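Local atomic coordinates of leucyl aminopeptidase (Trypanosoma brucei brucei, PDB entry 5NTD), a protein that probably removes N-terminal residues, leucine among them, from peptides as a manganese-containing M17 aminopeptidase that is bound here by bestatin. Residues Y418-G423 against T488-H493; K283-G288 against L389-D394. All blocks are in the same frame, centred on the assembly; numbering follows the deposited sequence.

Contact 1: residues Y418-G423 against T488-H493; sequences YVNEEG and TGAHIH
Tyr418 and His493 face each other as an antiparallel hydrogen-bonded pair, Tyr418 N reaching His493 O and His493 N reaching Tyr418 O, each at 2.9 Å. Their side chains share one face of the sheet, where CB of Tyr418 meets the edge of the His493 imidazole in its plane, 3.8 Å from His493 CD2. On the other face Val419 and Ile492, a non-hydrogen-bonded pair, run side by side with Val419 CG1 3.8 Å from Ile492 CG1. Beyond them the strand 415-419 ends, yet the pairing goes on through Asn420. Its backbone N binds His491 O, while its carboxamide takes over where main chain would otherwise continue. With CG between the backbone N and the carbonyl carbon (chi1 71°), the amide is turned toward 489-491: OD1 receives His491 N at 2.8 Å in a nearly straight bond (178°), the donor standing above the carbonyl plane, and ND2 donates a hydrogen bond to Gly489 O at 3.2 Å, almost within the amide plane. Two bonds thus fix the rotation of this amide, and the tight part of the contact ends with it. The looser side lies at Glu421 and Thr488. Glu421, partly exposed at the N-cap position of helix 422-435, sends an extended side chain toward the start of strand 490-495, where Glu421 OE1 merely comes to 3.5 Å from Ala490 CB, and Thr488 is exposed. Strand 490-495 is also paired in parallel with strand 395-400, whose Asp398 binds His493 ND1 through OD1 and His491 NE2 through OD2. Helix 471-480 packs against Tyr418, His491 and His493, helix 422-435 lies against Val419, Ala490 and Ile492, and Val419 O accepts a hydrogen bond from Arg113 of a neighbouring subunit.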
loop_
_atom_site.group_PDB
_atom_site.type_symbol
_atom_site.label_atom_id
_atom_site.label_comp_id
_atom_site.label_asym_id
_atom_site.label_seq_id
_atom_site.Cartn_x
_atom_site.Cartn_y
_atom_site.Cartn_z
ATOM N N TYR G 418 -4.022 -24.419 21.181
ATOM C CA TYR G 418 -5.311 -23.966 21.704
ATOM C C TYR G 418 -6.043 -25.224 22.176
ATOM O O TYR G 418 -6.426 -26.062 21.351
ATOM C CB TYR G 418 -6.097 -23.242 20.602
ATOM C CG TYR G 418 -7.481 -22.782 20.970
ATOM C CD1 TYR G 418 -7.677 -21.533 21.595
ATOM C CD2 TYR G 418 -8.610 -23.544 20.645
ATOM C CE1 TYR G 418 -8.953 -21.098 21.930
ATOM C CE2 TYR G 418 -9.890 -23.115 20.992
ATOM C CZ TYR G 418 -10.055 -21.893 21.612
ATOM O OH TYR G 418 -11.322 -21.446 21.939
ATOM N N VAL G 419 -6.229 -25.341 23.467
ATOM C CA VAL G 419 -6.647 -26.587 24.071
ATOM C C VAL G 419 -7.745 -26.384 25.115
ATOM O O VAL G 419 -7.620 -25.540 25.989
ATOM C CB VAL G 419 -5.460 -27.299 24.743
ATOM C CG1 VAL G 419 -5.791 -28.765 25.046
ATOM C CG2 VAL G 419 -4.232 -27.254 23.844
ATOM N N ASN G 420 -8.784 -27.199 25.037
ATOM C CA ASN G 420 -9.928 -27.039 25.964
ATOM C C ASN G 420 -9.742 -27.610 27.378
ATOM O O ASN G 420 -10.540 -27.368 28.240
ATOM C CB ASN G 420 -11.209 -27.591 25.364
ATOM C CG ASN G 420 -11.199 -29.079 25.283
ATOM O OD1 ASN G 420 -10.149 -29.715 25.382
ATOM N ND2 ASN G 420 -12.344 -29.647 25.086
ATOM N N GLU G 421 -8.665 -28.327 27.600
ATOM C CA GLU G 421 -8.354 -28.943 28.932
ATOM C C GLU G 421 -6.895 -28.753 29.291
ATOM O O GLU G 421 -6.048 -28.969 28.455
ATOM C CB GLU G 421 -8.640 -30.423 28.915
ATOM C CG GLU G 421 -10.120 -30.721 28.783
ATOM C CD GLU G 421 -10.451 -32.197 28.850
ATOM O OE1 GLU G 421 -9.512 -33.028 28.995
ATOM O OE2 GLU G 421 -11.674 -32.513 28.762
ATOM N N GLU G 422 -6.633 -28.324 30.505
ATOM C CA GLU G 422 -5.262 -28.068 30.993
ATOM C C GLU G 422 -4.395 -29.346 30.890
ATOM O O GLU G 422 -3.242 -29.287 30.478
ATOM C CB GLU G 422 -5.295 -27.502 32.435
ATOM C CG GLU G 422 -4.132 -26.609 32.919
ATOM C CD GLU G 422 -2.831 -27.357 33.194
ATOM O OE1 GLU G 422 -2.767 -28.591 33.219
ATOM O OE2 GLU G 422 -1.808 -26.717 33.389
ATOM N N GLY G 423 -4.973 -30.497 31.211
ATOM C CA GLY G 423 -4.237 -31.781 31.244
ATOM C C GLY G 423 -3.686 -32.207 29.888
ATOM O O GLY G 423 -2.501 -32.542 29.739
ATOM N N THR G 488 -17.268 -35.147 24.083
ATOM C CA THR G 488 -17.082 -34.480 25.381
ATOM C C THR G 488 -15.636 -34.567 25.906
ATOM O O THR G 488 -15.366 -34.337 27.080
ATOM C CB THR G 488 -18.001 -35.103 26.441
ATOM O OG1 THR G 488 -17.621 -36.466 26.597
ATOM C CG2 THR G 488 -19.470 -35.014 26.028
ATOM N N GLY G 489 -14.710 -34.888 25.015
ATOM C CA GLY G 489 -13.307 -35.121 25.404
ATOM C C GLY G 489 -12.414 -33.924 25.227
ATOM O O GLY G 489 -12.860 -32.786 25.122
ATOM N N ALA G 490 -11.129 -34.200 25.111
ATOM C CA ALA G 490 -10.117 -33.164 25.002
ATOM C C ALA G 490 -9.904 -32.817 23.545
ATOM O O ALA G 490 -9.804 -33.676 22.689
ATOM C CB ALA G 490 -8.814 -33.609 25.642
ATOM N N HIS G 491 -9.805 -31.533 23.279
ATOM C CA HIS G 491 -9.516 -31.054 21.912
ATOM C C HIS G 491 -8.240 -30.218 21.896
ATOM O O HIS G 491 -8.135 -29.231 22.606
ATOM C CB HIS G 491 -10.657 -30.229 21.360
ATOM C CG HIS G 491 -10.337 -29.600 20.048
ATOM N ND1 HIS G 491 -10.550 -28.275 19.787
ATOM C CD2 HIS G 491 -9.775 -30.117 18.926
ATOM C CE1 HIS G 491 -10.134 -27.999 18.564
ATOM N NE2 HIS G 491 -9.649 -29.096 18.024
ATOM N N ILE G 492 -7.283 -30.675 21.113
ATOM C CA ILE G 492 -6.001 -30.028 20.976
ATOM C C ILE G 492 -5.849 -29.482 19.555
ATOM O O ILE G 492 -5.766 -30.243 18.607
ATOM C CB ILE G 492 -4.829 -30.983 21.221
ATOM C CG1 ILE G 492 -4.932 -31.620 22.623
ATOM C CG2 ILE G 492 -3.499 -30.227 21.102
ATOM C CD1 ILE G 492 -3.979 -32.776 22.847
ATOM N N HIS G 493 -5.831 -28.156 19.448
ATOM C CA HIS G 493 -5.610 -27.492 18.180
ATOM C C HIS G 493 -4.158 -27.045 18.110
ATOM O O HIS G 493 -3.689 -26.311 18.955
ATOM C CB HIS G 493 -6.556 -26.314 18.011
ATOM C CG HIS G 493 -6.169 -25.390 16.890
ATOM N ND1 HIS G 493 -6.103 -25.797 15.578
ATOM C CD2 HIS G 493 -5.772 -24.100 16.900
ATOM C CE1 HIS G 493 -5.690 -24.799 14.826
ATOM N NE2 HIS G 493 -5.501 -23.751 15.604
#

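Contact 2: residues K283-G288 against L389-D394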
loop_
_atom_site.group_PDB
_atom_site.type_symbol
_atom_site.label_atom_id
_atom_site.label_comp_id
_atom_site.label_asym_id
_atom_site.label_seq_id
_atom_site.Cartn_x
_atom_site.Cartn_y
_atom_site.Cartn_z
ATOM N N LYS G 283 -8.559 -43.610 22.582
ATOM C CA LYS G 283 -9.056 -43.397 21.203
ATOM C C LYS G 283 -8.820 -41.939 20.790
ATOM O O LYS G 283 -9.348 -40.998 21.410
ATOM C CB LYS G 283 -10.534 -43.739 21.086
ATOM C CG LYS G 283 -10.884 -45.116 21.608
ATOM C CD LYS G 283 -12.303 -45.497 21.194
ATOM C CE LYS G 283 -13.014 -46.396 22.199
ATOM N NZ LYS G 283 -14.050 -45.591 22.928
ATOM N N VAL G 284 -8.029 -41.772 19.738
ATOM C CA VAL G 284 -7.606 -40.457 19.293
ATOM C C VAL G 284 -7.954 -40.274 17.831
ATOM O O VAL G 284 -7.611 -41.082 16.998
ATOM C CB VAL G 284 -6.095 -40.241 19.481
ATOM C CG1 VAL G 284 -5.701 -38.846 19.050
ATOM C CG2 VAL G 284 -5.695 -40.445 20.922
ATOM N N SER G 285 -8.606 -39.160 17.541
ATOM C CA SER G 285 -8.893 -38.723 16.157
ATOM C C SER G 285 -7.995 -37.573 15.764
ATOM O O SER G 285 -7.959 -36.531 16.428
ATOM C CB SER G 285 -10.328 -38.308 15.981
ATOM O OG SER G 285 -11.191 -39.432 16.003
ATOM N N LEU G 286 -7.262 -37.789 14.692
ATOM C CA LEU G 286 -6.386 -36.785 14.129
ATOM C C LEU G 286 -7.085 -36.137 12.954
ATOM O O LEU G 286 -7.689 -36.822 12.133
ATOM C CB LEU G 286 -5.066 -37.379 13.637
ATOM C CG LEU G 286 -4.296 -38.218 14.658
ATOM C CD1 LEU G 286 -3.097 -38.893 13.998
ATOM C CD2 LEU G 286 -3.811 -37.367 15.826
ATOM N N VAL G 287 -6.946 -34.820 12.848
ATOM C CA VAL G 287 -7.496 -34.062 11.706
ATOM C C VAL G 287 -6.437 -33.070 11.198
ATOM O O VAL G 287 -5.918 -32.301 11.949
ATOM C CB VAL G 287 -8.753 -33.297 12.117
ATOM C CG1 VAL G 287 -9.381 -32.618 10.907
ATOM C CG2 VAL G 287 -9.755 -34.243 12.742
ATOM N N GLY G 288 -6.141 -33.133 9.919
ATOM C CA GLY G 288 -5.081 -32.325 9.337
ATOM C C GLY G 288 -5.529 -31.425 8.195
ATOM O O GLY G 288 -6.286 -31.838 7.333
ATOM N N LEU G 389 -17.780 -41.383 12.661
ATOM C CA LEU G 389 -16.931 -42.611 12.709
ATOM C C LEU G 389 -17.616 -43.700 13.523
ATOM O O LEU G 389 -18.609 -43.466 14.193
ATOM C CB LEU G 389 -15.526 -42.314 13.283
ATOM C CG LEU G 389 -14.752 -41.238 12.546
ATOM C CD1 LEU G 389 -13.371 -41.085 13.162
ATOM C CD2 LEU G 389 -14.627 -41.541 11.056
ATOM N N SER G 390 -17.063 -44.892 13.441
ATOM C CA SER G 390 -17.615 -46.063 14.201
ATOM C C SER G 390 -17.294 -46.009 15.696
ATOM O O SER G 390 -17.811 -46.794 16.454
ATOM C CB SER G 390 -17.088 -47.375 13.651
ATOM O OG SER G 390 -15.663 -47.334 13.642
ATOM N N PHE G 391 -16.427 -45.100 16.096
ATOM C CA PHE G 391 -16.186 -44.823 17.518
ATOM C C PHE G 391 -16.226 -43.325 17.757
ATOM O O PHE G 391 -16.157 -42.532 16.818
ATOM C CB PHE G 391 -14.836 -45.370 17.949
ATOM C CG PHE G 391 -13.663 -44.644 17.324
ATOM C CD1 PHE G 391 -13.176 -45.017 16.087
ATOM C CD2 PHE G 391 -13.020 -43.625 18.018
ATOM C CE1 PHE G 391 -12.076 -44.381 15.531
ATOM C CE2 PHE G 391 -11.914 -42.979 17.477
ATOM C CZ PHE G 391 -11.447 -43.350 16.226
ATOM N N THR G 392 -16.304 -42.954 19.022
ATOM C CA THR G 392 -16.209 -41.547 19.435
ATOM C C THR G 392 -14.869 -41.362 20.123
ATOM O O THR G 392 -14.580 -42.056 21.070
ATOM C CB THR G 392 -17.332 -41.149 20.403
ATOM O OG1 THR G 392 -18.597 -41.376 19.765
ATOM C CG2 THR G 392 -17.268 -39.648 20.758
ATOM N N PRO G 393 -14.038 -40.400 19.656
ATOM C CA PRO G 393 -12.717 -40.282 20.230
ATOM C C PRO G 393 -12.728 -39.658 21.596
ATOM O O PRO G 393 -13.623 -38.907 21.939
ATOM C CB PRO G 393 -12.003 -39.355 19.254
ATOM C CG PRO G 393 -13.079 -38.521 18.678
ATOM C CD PRO G 393 -14.225 -39.465 18.532
ATOM N N ASP G 394 -11.708 -40.005 22.363
ATOM C CA ASP G 394 -11.465 -39.406 23.667
ATOM C C ASP G 394 -10.783 -38.066 23.491
ATOM O O ASP G 394 -10.907 -37.181 24.332
ATOM C CB ASP G 394 -10.559 -40.294 24.536
ATOM C CG ASP G 394 -11.166 -41.680 24.790
ATOM O OD1 ASP G 394 -12.360 -41.751 25.167
ATOM O OD2 ASP G 394 -10.438 -42.681 24.562
HETATM O O HOH W 1 -16.874 -45.371 21.093
#
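Lys283 lays its aliphatic chain beside the ring of Phe391, the two side chains sliding past each other in opposite directions, with Lys283 CD 3.8 Å from Phe391 CD2. The lysine chain bends further out, and a water accepts a bond from Thr392 N and a weak one from Lys283 NZ. Asp394 holds the Lys283 main chain twice, once with its backbone N and once with its carboxylate: Asp394 N donates to Lys283 O at 2.7 Å, and Lys283 N donates to Asp394 OD2 at 2.9 Å, meeting the carboxylate on its anti side and 27° out of its plane. This is the start of a parallel pairing between strands 283-291 and 395-400 in the central sheet of the catalytic domain; the segment 389-394 is the loop that brings the chain from helix 374-387 into the second of them. Deeper in, Pro393 packs over Ser285, its CB 3.4 Å from Ser285 OG. That buried hydroxyl is hydrogen-bonded to Ser336 OG on the adjacent strand 334-344, and Leu389 CD1 and Phe391 CE2 each lie 3.9 Å from Ser285 OG.

Contact 2 and contact 1 lie in series along the chain but on one mixed sheet, their centres 14 Å apart. Strand 395-400 is the bridge: it leaves the loop of contact 2, pairs with 283-291, and on its other flank pairs with 490-495 of contact 1. The two touch directly at the start of that second pairing, where Ala490 N and Asp394 O, 3.1 Å apart, probably form a hydrogen bond. The sheet also leads toward the active site: strand 283-291 carries Lys289, which takes part in a manganese site and lines the bicarbonate and bestatin pockets, and the side chain of His493 is about 10 Å from the bound bestatin.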